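Local coordinates for protein acyl-coa oxidase (Arabidopsis thaliana, PDB 1W07) that oxidises long- and medium-chain acyl-CoAs to 2-trans-enoyl-CoAs in the plant peroxisome, using FAD and passing the electrons to molecular oxygen to give hydrogen peroxide, at residues E475-N479 with P480-L484; Y562-H565 with K566-D570; K352-Y355 with T356-E360; K546-K549 with K550-N554; N575-P579 with K580-L584. The protein carries 1 engineered substitution. All blocks are in the same frame, centred on the assembly; numbering follows the deposited sequence.

Interaction 1: residues E475-N479 with P480-L484; sequences EDWLN and PDVVL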
loop_
_atom_site.group_PDB
_atom_site.type_symbol
_atom_site.label_atom_id
_atom_site.label_comp_id
_atom_site.label_asym_id
_atom_site.label_seq_id
_atom_site.Cartn_x
_atom_site.Cartn_y
_atom_site.Cartn_z
ATOM N N GLU B 475 22.466 -22.966 13.780
ATOM C CA GLU B 475 23.365 -22.011 14.411
ATOM C C GLU B 475 24.428 -21.469 13.458
ATOM O O GLU B 475 24.947 -20.370 13.659
ATOM C CB GLU B 475 24.051 -22.659 15.628
ATOM C CG GLU B 475 23.136 -23.001 16.814
ATOM C CD GLU B 475 22.074 -24.041 16.489
ATOM O OE1 GLU B 475 22.406 -25.058 15.848
ATOM O OE2 GLU B 475 20.901 -23.847 16.885
ATOM N N ASP B 476 24.755 -22.232 12.422
ATOM C CA ASP B 476 25.770 -21.789 11.470
ATOM C C ASP B 476 25.342 -20.550 10.684
ATOM O O ASP B 476 26.180 -19.824 10.148
ATOM C CB ASP B 476 26.126 -22.919 10.495
ATOM C CG ASP B 476 26.815 -24.087 11.179
ATOM O OD1 ASP B 476 27.746 -23.844 11.983
ATOM O OD2 ASP B 476 26.437 -25.251 10.911
ATOM N N TRP B 477 24.040 -20.298 10.616
ATOM C CA TRP B 477 23.552 -19.137 9.884
ATOM C C TRP B 477 23.718 -17.837 10.655
ATOM O O TRP B 477 23.264 -16.791 10.206
ATOM C CB TRP B 477 22.089 -19.336 9.483
ATOM C CG TRP B 477 21.939 -20.167 8.249
ATOM C CD1 TRP B 477 21.411 -21.424 8.159
ATOM C CD2 TRP B 477 22.317 -19.795 6.926
ATOM N NE1 TRP B 477 21.433 -21.861 6.855
ATOM C CE2 TRP B 477 21.992 -20.879 6.077
ATOM C CE3 TRP B 477 22.897 -18.648 6.368
ATOM C CZ2 TRP B 477 22.234 -20.847 4.699
ATOM C CZ3 TRP B 477 23.133 -18.620 5.000
ATOM C CH2 TRP B 477 22.803 -19.710 4.185
ATOM N N LEU B 478 24.365 -17.905 11.820
ATOM C CA LEU B 478 24.605 -16.709 12.633
ATOM C C LEU B 478 26.044 -16.259 12.426
ATOM O O LEU B 478 26.505 -15.289 13.026
ATOM C CB LEU B 478 24.342 -16.994 14.118
ATOM C CG LEU B 478 22.911 -17.417 14.482
ATOM C CD1 LEU B 478 22.827 -17.755 15.981
ATOM C CD2 LEU B 478 21.920 -16.300 14.088
ATOM N N ASN B 479 26.757 -16.976 11.566
ATOM C CA ASN B 479 28.144 -16.630 11.266
ATOM C C ASN B 479 28.177 -15.608 10.126
ATOM O O ASN B 479 27.639 -15.857 9.045
ATOM C CB ASN B 479 28.917 -17.881 10.874
ATOM C CG ASN B 479 30.387 -17.615 10.696
ATOM O OD1 ASN B 479 30.790 -16.877 9.801
ATOM N ND2 ASN B 479 31.202 -18.198 11.566
ATOM N N PRO B 480 28.817 -14.449 10.354
ATOM C CA PRO B 480 28.915 -13.385 9.348
ATOM C C PRO B 480 29.512 -13.803 7.996
ATOM O O PRO B 480 29.041 -13.363 6.947
ATOM C CB PRO B 480 29.733 -12.306 10.057
ATOM C CG PRO B 480 30.582 -13.082 11.002
ATOM C CD PRO B 480 29.629 -14.124 11.542
ATOM N N ASP B 481 30.542 -14.645 8.020
ATOM C CA ASP B 481 31.169 -15.107 6.784
ATOM C C ASP B 481 30.248 -16.035 5.991
ATOM O O ASP B 481 30.281 -16.065 4.761
ATOM C CB ASP B 481 32.484 -15.829 7.101
ATOM C CG ASP B 481 33.509 -14.910 7.718
ATOM O OD1 ASP B 481 33.811 -13.875 7.091
ATOM O OD2 ASP B 481 34.013 -15.210 8.821
ATOM N N VAL B 482 29.430 -16.797 6.705
ATOM C CA VAL B 482 28.514 -17.718 6.047
ATOM C C VAL B 482 27.405 -16.917 5.352
ATOM O O VAL B 482 26.974 -17.239 4.232
ATOM C CB VAL B 482 27.876 -18.692 7.067
ATOM C CG1 VAL B 482 26.802 -19.495 6.396
ATOM C CG2 VAL B 482 28.955 -19.630 7.654
ATOM N N VAL B 483 26.945 -15.866 6.017
ATOM C CA VAL B 483 25.896 -15.033 5.462
ATOM C C VAL B 483 26.430 -14.227 4.289
ATOM O O VAL B 483 25.836 -14.231 3.220
ATOM C CB VAL B 483 25.322 -14.087 6.544
ATOM C CG1 VAL B 483 24.336 -13.099 5.913
ATOM C CG2 VAL B 483 24.632 -14.913 7.617
ATOM N N LEU B 484 27.558 -13.555 4.484
ATOM C CA LEU B 484 28.141 -12.744 3.426
ATOM C C LEU B 484 28.423 -13.561 2.182
ATOM O O LEU B 484 28.116 -13.131 1.067
ATOM C CB LEU B 484 29.429 -12.065 3.899
ATOM C CG LEU B 484 29.265 -10.829 4.781
ATOM C CD1 LEU B 484 30.625 -10.339 5.244
ATOM C CD2 LEU B 484 28.554 -9.741 3.994
#
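Val-482 sends CG1 over one face of the Trp-477 indole, 4.0 Å from CE3 and displaced toward the rim of the ring, and the two side chains cross at about a right angle. Val-483 comes instead at the ring's edge, its CG2 4.3 Å from CE3 of Trp-477. The indole is thus packed by two neighbours from the first turn of helix 480-503, while its NE1 is turned to Gln-581 O. Asn-479 is the N-cap of that helix. With CG anti to the backbone N (chi1 -174°), the amide lies beside its own carbonyl carbon, and OD1 accepts from Asp-481 N at 2.9 Å in the carbonyl plane; a weak bond from Val-482 N joins it. Asn-479 O takes Val-483 N at 3.1 Å. Pro-480, lacking an N-H, suits the first helical position. Chemically, the cap supplies acceptors to amides that have no preceding turn to bond to, whereas the Trp-477 carbonyl is buried without any partner in the model.

Interaction 2: residues Y562-H565 with K566-D570; sequences YLLH and KHLGD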
loop_
_atom_site.group_PDB
_atom_site.type_symbol
_atom_site.label_atom_id
_atom_site.label_comp_id
_atom_site.label_asym_id
_atom_site.label_seq_id
_atom_site.Cartn_x
_atom_site.Cartn_y
_atom_site.Cartn_z
ATOM N N TYR B 562 15.746 -13.333 6.721
ATOM C CA TYR B 562 14.417 -13.068 6.191
ATOM C C TYR B 562 14.499 -12.890 4.680
ATOM O O TYR B 562 13.671 -13.418 3.939
ATOM C CB TYR B 562 13.826 -11.802 6.816
ATOM C CG TYR B 562 12.493 -11.444 6.212
ATOM C CD1 TYR B 562 11.364 -12.211 6.486
ATOM C CD2 TYR B 562 12.365 -10.366 5.339
ATOM C CE1 TYR B 562 10.142 -11.922 5.907
ATOM C CE2 TYR B 562 11.140 -10.058 4.754
ATOM C CZ TYR B 562 10.036 -10.845 5.045
ATOM O OH TYR B 562 8.814 -10.575 4.471
ATOM N N LEU B 563 15.496 -12.137 4.227
ATOM C CA LEU B 563 15.668 -11.903 2.791
ATOM C C LEU B 563 16.073 -13.199 2.095
ATOM O O LEU B 563 15.644 -13.472 0.971
ATOM C CB LEU B 563 16.726 -10.823 2.541
ATOM C CG LEU B 563 16.369 -9.358 2.872
ATOM C CD1 LEU B 563 17.554 -8.457 2.534
ATOM C CD2 LEU B 563 15.140 -8.927 2.077
ATOM N N LEU B 564 16.894 -14.008 2.757
ATOM C CA LEU B 564 17.303 -15.275 2.169
ATOM C C LEU B 564 16.053 -16.117 1.908
ATOM O O LEU B 564 15.890 -16.709 0.844
ATOM C CB LEU B 564 18.254 -16.003 3.118
ATOM C CG LEU B 564 19.025 -17.196 2.521
ATOM C CD1 LEU B 564 20.312 -17.409 3.281
ATOM C CD2 LEU B 564 18.171 -18.430 2.585
ATOM N N HIS B 565 15.162 -16.160 2.887
ATOM C CA HIS B 565 13.929 -16.917 2.753
ATOM C C HIS B 565 13.015 -16.314 1.686
ATOM O O HIS B 565 12.475 -17.030 0.834
ATOM C CB HIS B 565 13.208 -16.976 4.105
ATOM C CG HIS B 565 11.917 -17.729 4.075
ATOM N ND1 HIS B 565 10.731 -17.157 3.668
ATOM C CD2 HIS B 565 11.626 -19.010 4.403
ATOM C CE1 HIS B 565 9.762 -18.051 3.756
ATOM N NE2 HIS B 565 10.279 -19.184 4.196
ATOM N N LYS B 566 12.847 -14.995 1.725
ATOM C CA LYS B 566 11.990 -14.310 0.758
ATOM C C LYS B 566 12.474 -14.488 -0.684
ATOM O O LYS B 566 11.670 -14.584 -1.609
ATOM C CB LYS B 566 11.921 -12.819 1.111
ATOM C CG LYS B 566 11.087 -11.982 0.148
ATOM C CD LYS B 566 10.991 -10.536 0.636
ATOM C CE LYS B 566 10.284 -9.630 -0.372
ATOM N NZ LYS B 566 8.931 -10.126 -0.741
ATOM N N HIS B 567 13.788 -14.540 -0.873
ATOM C CA HIS B 567 14.368 -14.703 -2.208
ATOM C C HIS B 567 15.066 -16.052 -2.318
ATOM O O HIS B 567 16.034 -16.195 -3.059
ATOM C CB HIS B 567 15.378 -13.589 -2.471
ATOM C CG HIS B 567 14.767 -12.219 -2.502
ATOM N ND1 HIS B 567 13.934 -11.797 -3.516
ATOM C CD2 HIS B 567 14.851 -11.185 -1.632
ATOM C CE1 HIS B 567 13.527 -10.566 -3.267
ATOM N NE2 HIS B 567 14.071 -10.169 -2.131
ATOM N N LEU B 568 14.560 -17.029 -1.572
ATOM C CA LEU B 568 15.109 -18.380 -1.545
ATOM C C LEU B 568 15.504 -18.893 -2.936
ATOM O O LEU B 568 16.594 -19.443 -3.114
ATOM C CB LEU B 568 14.099 -19.345 -0.893
ATOM C CG LEU B 568 14.545 -20.810 -0.714
ATOM C CD1 LEU B 568 15.766 -20.850 0.186
ATOM C CD2 LEU B 568 13.422 -21.658 -0.117
ATOM N N GLY B 569 14.620 -18.703 -3.912
ATOM C CA GLY B 569 14.888 -19.144 -5.271
ATOM C C GLY B 569 16.233 -18.676 -5.806
ATOM O O GLY B 569 16.911 -19.429 -6.511
ATOM N N ASP B 570 16.622 -17.439 -5.484
ATOM C CA ASP B 570 17.903 -16.884 -5.942
ATOM C C ASP B 570 19.097 -17.647 -5.346
ATOM O O ASP B 570 20.082 -17.911 -6.041
ATOM C CB ASP B 570 18.042 -15.406 -5.544
ATOM C CG ASP B 570 17.030 -14.496 -6.225
ATOM O OD1 ASP B 570 16.359 -14.918 -7.190
ATOM O OD2 ASP B 570 16.923 -13.331 -5.783
HETATM O O HOH W 1 6.991 -9.404 1.854
#
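Lys-566 N closes the last regular turns of helix 548-566 on Tyr-562 O, in a helix-to-helix junction where one helix ends and the short helix 568-572 starts after a single intervening residue, His-567. The bond is 2.8 Å long and fairly straight at 163°. The Lys-566 side chain, extended from CB to CE, runs obliquely past the phenol, with CD 4.1 Å from Tyr-562 CE2. A bend at its last torsion (chi4 55°) turns NZ to a water that also meets Tyr-562 OH, both bonds being weak. His-567 comes next, leaving helical geometry while serving as N-cap of the new helix; its N still bonds to Leu-563 O at 2.8 Å, and its imidazole packs on Arg-490 and Gln-528 of adjoining helices. At Leu-568 the pattern shifts: N bonds to His-565 O, three residues back, from above the carbonyl plane rather than on a lone pair. Leu-568 also packs on Gly-569 of the second subunit, and His-565 on Glu-521 of that subunit, placing this junction at the dimer interface. The two leucines cross obliquely, Leu-568 CD1 lying 4.2 Å from Leu-564 CD2.

Interaction 3: residues K352-Y355 with T356-E360; sequences KWLY and TDVTE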
loop_
_atom_site.group_PDB
_atom_site.type_symbol
_atom_site.label_atom_id
_atom_site.label_comp_id
_atom_site.label_asym_id
_atom_site.label_seq_id
_atom_site.Cartn_x
_atom_site.Cartn_y
_atom_site.Cartn_z
ATOM N N LYS B 352 26.400 8.330 4.784
ATOM C CA LYS B 352 26.816 9.667 5.173
ATOM C C LYS B 352 28.335 9.741 5.003
ATOM O O LYS B 352 28.862 10.671 4.383
ATOM C CB LYS B 352 26.438 9.944 6.626
ATOM C CG LYS B 352 26.831 11.329 7.099
ATOM C CD LYS B 352 26.067 12.438 6.381
ATOM C CE LYS B 352 26.572 13.802 6.833
ATOM N NZ LYS B 352 26.606 13.921 8.322
ATOM N N TRP B 353 29.031 8.749 5.557
ATOM C CA TRP B 353 30.483 8.671 5.455
ATOM C C TRP B 353 30.873 8.714 3.975
ATOM O O TRP B 353 31.835 9.378 3.595
ATOM C CB TRP B 353 30.993 7.367 6.082
ATOM C CG TRP B 353 32.438 7.088 5.776
ATOM C CD1 TRP B 353 33.530 7.599 6.422
ATOM C CD2 TRP B 353 32.948 6.331 4.672
ATOM N NE1 TRP B 353 34.684 7.214 5.780
ATOM C CE2 TRP B 353 34.356 6.435 4.703
ATOM C CE3 TRP B 353 32.347 5.576 3.653
ATOM C CZ2 TRP B 353 35.176 5.813 3.756
ATOM C CZ3 TRP B 353 33.164 4.956 2.704
ATOM C CH2 TRP B 353 34.566 5.080 2.765
ATOM N N LEU B 354 30.116 8.000 3.148
ATOM C CA LEU B 354 30.369 7.960 1.716
ATOM C C LEU B 354 30.201 9.341 1.093
ATOM O O LEU B 354 30.990 9.750 0.235
ATOM C CB LEU B 354 29.411 6.979 1.044
ATOM C CG LEU B 354 29.526 6.856 -0.475
ATOM C CD1 LEU B 354 30.945 6.455 -0.837
ATOM C CD2 LEU B 354 28.524 5.831 -0.985
ATOM N N TYR B 355 29.164 10.054 1.519
ATOM C CA TYR B 355 28.909 11.388 0.999
ATOM C C TYR B 355 30.145 12.255 1.158
ATOM O O TYR B 355 30.595 12.890 0.205
ATOM C CB TYR B 355 27.753 12.046 1.741
ATOM C CG TYR B 355 27.716 13.544 1.529
ATOM C CD1 TYR B 355 27.432 14.077 0.277
ATOM C CD2 TYR B 355 27.988 14.423 2.574
ATOM C CE1 TYR B 355 27.416 15.448 0.064
ATOM C CE2 TYR B 355 27.982 15.808 2.378
ATOM C CZ TYR B 355 27.692 16.311 1.112
ATOM O OH TYR B 355 27.688 17.665 0.874
ATOM N N THR B 356 30.684 12.286 2.373
ATOM C CA THR B 356 31.882 13.064 2.674
ATOM C C THR B 356 33.052 12.589 1.812
ATOM O O THR B 356 33.612 13.355 1.033
ATOM C CB THR B 356 32.286 12.899 4.145
ATOM O OG1 THR B 356 31.153 13.142 4.990
ATOM C CG2 THR B 356 33.386 13.878 4.496
ATOM N N ASP B 357 33.414 11.318 1.959
ATOM C CA ASP B 357 34.521 10.746 1.201
ATOM C C ASP B 357 34.465 11.135 -0.275
ATOM O O ASP B 357 35.457 11.605 -0.831
ATOM C CB ASP B 357 34.524 9.221 1.337
ATOM C CG ASP B 357 35.779 8.583 0.760
ATOM O OD1 ASP B 357 35.710 7.990 -0.342
ATOM O OD2 ASP B 357 36.840 8.680 1.413
ATOM N N VAL B 358 33.306 10.942 -0.904
ATOM C CA VAL B 358 33.137 11.269 -2.317
ATOM C C VAL B 358 33.315 12.766 -2.540
ATOM O O VAL B 358 33.938 13.190 -3.511
ATOM C CB VAL B 358 31.741 10.841 -2.843
ATOM C CG1 VAL B 358 31.606 11.194 -4.308
ATOM C CG2 VAL B 358 31.561 9.353 -2.683
ATOM N N THR B 359 32.766 13.561 -1.631
ATOM C CA THR B 359 32.868 15.009 -1.718
ATOM C C THR B 359 34.327 15.456 -1.593
ATOM O O THR B 359 34.794 16.325 -2.337
ATOM C CB THR B 359 32.032 15.682 -0.604
ATOM O OG1 THR B 359 30.649 15.363 -0.792
ATOM C CG2 THR B 359 32.207 17.188 -0.635
ATOM N N GLU B 360 35.044 14.854 -0.649
ATOM C CA GLU B 360 36.448 15.179 -0.422
ATOM C C GLU B 360 37.257 14.936 -1.689
ATOM O O GLU B 360 37.780 15.875 -2.294
ATOM C CB GLU B 360 37.026 14.310 0.688
ATOM C CG GLU B 360 36.195 14.228 1.950
ATOM C CD GLU B 360 36.364 15.425 2.846
ATOM O OE1 GLU B 360 36.258 15.242 4.075
ATOM O OE2 GLU B 360 36.593 16.540 2.329
#
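Tyr-355 O is gripped twice by Thr-359, whose OG1 donates at 2.7 Å and whose N donates at 2.9 Å, the two arriving from opposite faces of the carbonyl plane. Thr-359 OG1, set anti to its own carbonyl carbon (chi1 -63°), also sits 3.3 Å above one face of the Tyr-355 ring, offset toward the rim near CE1. Regular helical bonds run alongside, Val-358 N to Leu-354 O being 2.8 Å. Among apolar contacts, Leu-354 CD1 presses on Val-358 CG2 at 3.5 Å, tighter than usual. Trp-353 and Asp-357 lie side by side, ring and carboxylate planes 16° apart, with Asp-357 CB over one indole face; Asp-357 OD1 forms a salt bridge with Arg-361. Replacing Tyr-355 with an alanine would probably strip the Thr-359 hydroxyl of its ring cover and leave Tyr-283 without its aromatic neighbour. The whole contact belongs to the C-terminal part of helix 328-363, with the Tyr-355 ring meeting Tyr-283 of helix 278-309.

Interaction 4: residues K546-K549 with K550-N554; sequences KGVK and KQLNN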
loop_
_atom_site.group_PDB
_atom_site.type_symbol
_atom_site.label_atom_id
_atom_site.label_comp_id
_atom_site.label_asym_id
_atom_site.label_seq_id
_atom_site.Cartn_x
_atom_site.Cartn_y
_atom_site.Cartn_z
ATOM N N LYS B 546 24.372 -2.854 28.301
ATOM C CA LYS B 546 24.017 -4.223 28.633
ATOM C C LYS B 546 23.053 -4.815 27.611
ATOM O O LYS B 546 21.940 -4.307 27.429
ATOM C CB LYS B 546 23.366 -4.300 30.017
ATOM C CG LYS B 546 24.279 -4.014 31.184
ATOM C CD LYS B 546 23.621 -4.458 32.482
ATOM C CE LYS B 546 24.510 -4.204 33.685
ATOM N NZ LYS B 546 24.627 -2.753 33.975
ATOM N N GLY B 547 23.500 -5.888 26.959
ATOM C CA GLY B 547 22.692 -6.588 25.979
ATOM C C GLY B 547 22.361 -5.867 24.691
ATOM O O GLY B 547 21.629 -6.388 23.854
ATOM N N VAL B 548 22.896 -4.669 24.528
ATOM C CA VAL B 548 22.639 -3.866 23.339
ATOM C C VAL B 548 23.139 -4.550 22.061
ATOM O O VAL B 548 22.354 -4.846 21.149
ATOM C CB VAL B 548 23.308 -2.471 23.488
ATOM C CG1 VAL B 548 23.172 -1.650 22.211
ATOM C CG2 VAL B 548 22.665 -1.732 24.654
ATOM N N LYS B 549 24.440 -4.824 22.001
ATOM C CA LYS B 549 24.996 -5.450 20.810
ATOM C C LYS B 549 24.318 -6.782 20.503
ATOM O O LYS B 549 24.128 -7.128 19.342
ATOM C CB LYS B 549 26.514 -5.642 20.952
ATOM C CG LYS B 549 27.137 -6.377 19.760
ATOM C CD LYS B 549 28.660 -6.442 19.809
ATOM C CE LYS B 549 29.291 -5.135 19.367
ATOM N NZ LYS B 549 30.752 -5.295 19.122
ATOM N N LYS B 550 23.945 -7.514 21.546
ATOM C CA LYS B 550 23.284 -8.799 21.370
ATOM C C LYS B 550 21.954 -8.645 20.626
ATOM O O LYS B 550 21.632 -9.436 19.725
ATOM C CB LYS B 550 23.046 -9.438 22.736
ATOM C CG LYS B 550 22.223 -10.708 22.705
ATOM C CD LYS B 550 22.951 -11.844 22.000
ATOM C CE LYS B 550 22.082 -13.087 21.945
ATOM N NZ LYS B 550 21.575 -13.424 23.301
ATOM N N GLN B 551 21.173 -7.640 21.003
ATOM C CA GLN B 551 19.902 -7.425 20.327
ATOM C C GLN B 551 20.122 -6.957 18.890
ATOM O O GLN B 551 19.371 -7.338 18.006
ATOM C CB GLN B 551 19.040 -6.430 21.107
ATOM C CG GLN B 551 18.533 -6.997 22.420
ATOM C CD GLN B 551 17.907 -8.363 22.240
ATOM O OE1 GLN B 551 16.979 -8.531 21.448
ATOM N NE2 GLN B 551 18.415 -9.353 22.969
ATOM N N LEU B 552 21.147 -6.143 18.650
ATOM C CA LEU B 552 21.438 -5.693 17.290
ATOM C C LEU B 552 21.858 -6.901 16.446
ATOM O O LEU B 552 21.565 -6.983 15.249
ATOM C CB LEU B 552 22.553 -4.643 17.296
ATOM C CG LEU B 552 22.171 -3.306 17.940
ATOM C CD1 LEU B 552 23.373 -2.369 17.947
ATOM C CD2 LEU B 552 21.006 -2.692 17.168
ATOM N N ASN B 553 22.539 -7.850 17.083
ATOM C CA ASN B 553 22.986 -9.061 16.402
ATOM C C ASN B 553 21.753 -9.853 15.981
ATOM O O ASN B 553 21.676 -10.356 14.857
ATOM C CB ASN B 553 23.864 -9.903 17.332
ATOM C CG ASN B 553 24.523 -11.058 16.613
ATOM O OD1 ASN B 553 25.595 -10.915 16.025
ATOM N ND2 ASN B 553 23.870 -12.212 16.635
ATOM N N ASN B 554 20.780 -9.957 16.881
ATOM C CA ASN B 554 19.540 -10.668 16.563
ATOM C C ASN B 554 18.877 -10.053 15.328
ATOM O O ASN B 554 18.522 -10.753 14.393
ATOM C CB ASN B 554 18.546 -10.609 17.746
ATOM C CG ASN B 554 18.961 -11.472 18.937
ATOM O OD1 ASN B 554 19.600 -12.516 18.777
ATOM N ND2 ASN B 554 18.553 -11.059 20.134
HETATM O O HOH W 2 20.203 -8.895 25.217
#
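Gly-547 O is held by two donors, Gln-551 N at 3.1 Å and a water at 3.2 Å, where Gly-547 serves as the N-cap of helix 548-566. The water in turn accepts from Gln-551 NE2 at 2.9 Å, so one glutamine reaches this carbonyl directly through its backbone and indirectly through its amide. A bend at chi2 (-49°) folds the Gln-551 side chain back toward the helix start, which brings NE2 to that water. Positive phi at Gly-547 suits a residue without a side chain. The first turns continue with Leu-552 N to Val-548 O and Asn-553 N to Lys-549 O, the latter 2.9 Å. Val-548 packs on Met-21 and Val-24 of helix 18-26, and Leu-552 reaches Met-21 as well as Tyr-342 and Phe-346 of helix 328-363. Lys-549 turns away from the turn, and its NZ donates to Gln-541 O and Leu-539 O in the loop before the helix. On the apolar side, Val-548 CG1 lies 4.3 Å from Leu-552 CD1.

Interaction 5: residues N575-P579 with K580-L584; sequences NCITP and KQASL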
loop_
_atom_site.group_PDB
_atom_site.type_symbol
_atom_site.label_atom_id
_atom_site.label_comp_id
_atom_site.label_asym_id
_atom_site.label_seq_id
_atom_site.Cartn_x
_atom_site.Cartn_y
_atom_site.Cartn_z
ATOM N N ASN B 575 23.568 -23.335 -6.053
ATOM C CA ASN B 575 24.064 -24.654 -5.667
ATOM C C ASN B 575 25.063 -24.532 -4.523
ATOM O O ASN B 575 25.701 -25.506 -4.127
ATOM C CB ASN B 575 24.709 -25.367 -6.861
ATOM C CG ASN B 575 23.735 -25.581 -8.006
ATOM O OD1 ASN B 575 22.646 -26.129 -7.815
ATOM N ND2 ASN B 575 24.121 -25.154 -9.203
ATOM N N CYS B 576 25.195 -23.322 -3.993
ATOM C CA CYS B 576 26.095 -23.053 -2.876
ATOM C C CYS B 576 25.274 -23.232 -1.591
ATOM O O CYS B 576 25.818 -23.312 -0.493
ATOM C CB CYS B 576 26.643 -21.629 -3.017
ATOM S SG CYS B 576 27.739 -20.967 -1.717
ATOM N N ILE B 577 23.955 -23.310 -1.758
ATOM C CA ILE B 577 23.012 -23.512 -0.657
ATOM C C ILE B 577 22.056 -24.627 -1.059
ATOM O O ILE B 577 21.509 -24.610 -2.156
ATOM C CB ILE B 577 22.180 -22.238 -0.375
ATOM C CG1 ILE B 577 23.078 -21.146 0.196
ATOM C CG2 ILE B 577 21.056 -22.547 0.607
ATOM C CD1 ILE B 577 22.365 -19.841 0.435
ATOM N N THR B 578 21.859 -25.595 -0.169
ATOM C CA THR B 578 20.968 -26.714 -0.450
ATOM C C THR B 578 19.625 -26.519 0.264
ATOM O O THR B 578 19.516 -25.712 1.191
ATOM C CB THR B 578 21.601 -28.047 0.016
ATOM O OG1 THR B 578 20.932 -29.149 -0.606
ATOM C CG2 THR B 578 21.476 -28.195 1.513
ATOM N N PRO B 579 18.581 -27.234 -0.173
ATOM C CA PRO B 579 17.276 -27.089 0.472
ATOM C C PRO B 579 17.332 -27.350 1.974
ATOM O O PRO B 579 16.614 -26.724 2.747
ATOM C CB PRO B 579 16.422 -28.111 -0.263
ATOM C CG PRO B 579 16.968 -28.041 -1.644
ATOM C CD PRO B 579 18.464 -28.011 -1.421
ATOM N N LYS B 580 18.188 -28.275 2.384
ATOM C CA LYS B 580 18.321 -28.611 3.794
ATOM C C LYS B 580 18.930 -27.453 4.574
ATOM O O LYS B 580 18.504 -27.143 5.683
ATOM C CB LYS B 580 19.190 -29.863 3.959
ATOM C CG LYS B 580 19.280 -30.350 5.393
ATOM C CD LYS B 580 20.329 -31.448 5.542
ATOM C CE LYS B 580 20.651 -31.695 7.013
ATOM N NZ LYS B 580 21.890 -32.511 7.194
ATOM N N GLN B 581 19.935 -26.809 3.992
ATOM C CA GLN B 581 20.565 -25.688 4.667
ATOM C C GLN B 581 19.591 -24.512 4.691
ATOM O O GLN B 581 19.660 -23.654 5.576
ATOM C CB GLN B 581 21.853 -25.283 3.949
ATOM C CG GLN B 581 22.896 -26.397 3.870
ATOM C CD GLN B 581 24.094 -26.012 3.015
ATOM O OE1 GLN B 581 23.939 -25.470 1.919
ATOM N NE2 GLN B 581 25.292 -26.310 3.504
ATOM N N ALA B 582 18.679 -24.483 3.719
ATOM C CA ALA B 582 17.689 -23.417 3.619
ATOM C C ALA B 582 16.677 -23.588 4.737
ATOM O O ALA B 582 16.207 -22.614 5.320
ATOM C CB ALA B 582 16.996 -23.465 2.258
ATOM N N SER B 583 16.357 -24.843 5.033
ATOM C CA SER B 583 15.417 -25.169 6.087
ATOM C C SER B 583 16.045 -24.849 7.445
ATOM O O SER B 583 15.343 -24.530 8.405
ATOM C CB SER B 583 15.036 -26.650 6.001
ATOM O OG SER B 583 13.893 -26.932 6.787
ATOM N N LEU B 584 17.369 -24.938 7.525
ATOM C CA LEU B 584 18.091 -24.624 8.759
ATOM C C LEU B 584 18.074 -23.115 9.006
ATOM O O LEU B 584 18.029 -22.657 10.152
ATOM C CB LEU B 584 19.544 -25.113 8.664
ATOM C CG LEU B 584 19.741 -26.635 8.727
ATOM C CD1 LEU B 584 21.195 -27.001 8.424
ATOM C CD2 LEU B 584 19.324 -27.112 10.112
HETATM O O HOH W 3 19.075 -30.534 0.828
#
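Ile-577 sets CA 3.4 Å from Gln-581 OE1 and CG2 4.5 Å from Ala-582 CB, just after Cys-576 has tied the loop by a disulfide to Cys-467. Thr-578 follows at the N-cap position, though its side chain makes no capping bond; only the reverse half of a capping box forms, Thr-578 N donating to Gln-581 OE1 at 2.9 Å and 155°. The extended Gln-581 side chain crosses that of Thr-578 at about a right angle, with Thr-578 CG2 only 3.3 Å from Gln-581 CG. Thr-578 OG1, anti to the backbone N (chi1 -163°), is turned to a water at 2.7 Å that accepts from Lys-580 N, bridging the hydroxyl to the first turn. Thr-578 O then takes Ala-582 N. Pro-579 O accepts from Ser-583 N at 3.0 Å and weakly from Ala-582 N. A leucine in place of Gln-581 is likely to leave Thr-578 N without its acceptor, and Ser-469 O and Val-471 O without the amide NE2 that bonds them. The loop joins helix 568-572 to helix 579-596: Ile-577 packs on Phe-571 and Leu-572 of the former and on Ala-486 of helix 480-503, while Pro-579 meets Asn-575 of the second subunit.

Interactions 1, 2 and 5 form one cluster in the C-terminal helical region. Trp-477 joins them: its NE1 lies 2.8 Å from Gln-581 O, a probable hydrogen bond, and its CH2 lies 3.5 Å from Leu-564 CD1. Interactions 2 and 5 touch directly, Leu-568 CD1 meeting Ala-582 CB at 3.6 Å, and both reach the second subunit. Interaction 4 begins helix 548-566, which interaction 2 ends, their centres about 24 Å apart. Interaction 3 stands alone, its nearest atoms about 15 Å or more from the others. Toward the cofactor, Tyr-562 of interaction 2 is about 7 Å from FAD-binding Arg-333, side chain to side chain; Tyr-355 of interaction 3 is about 12 Å from Glu-424, the probable proton acceptor.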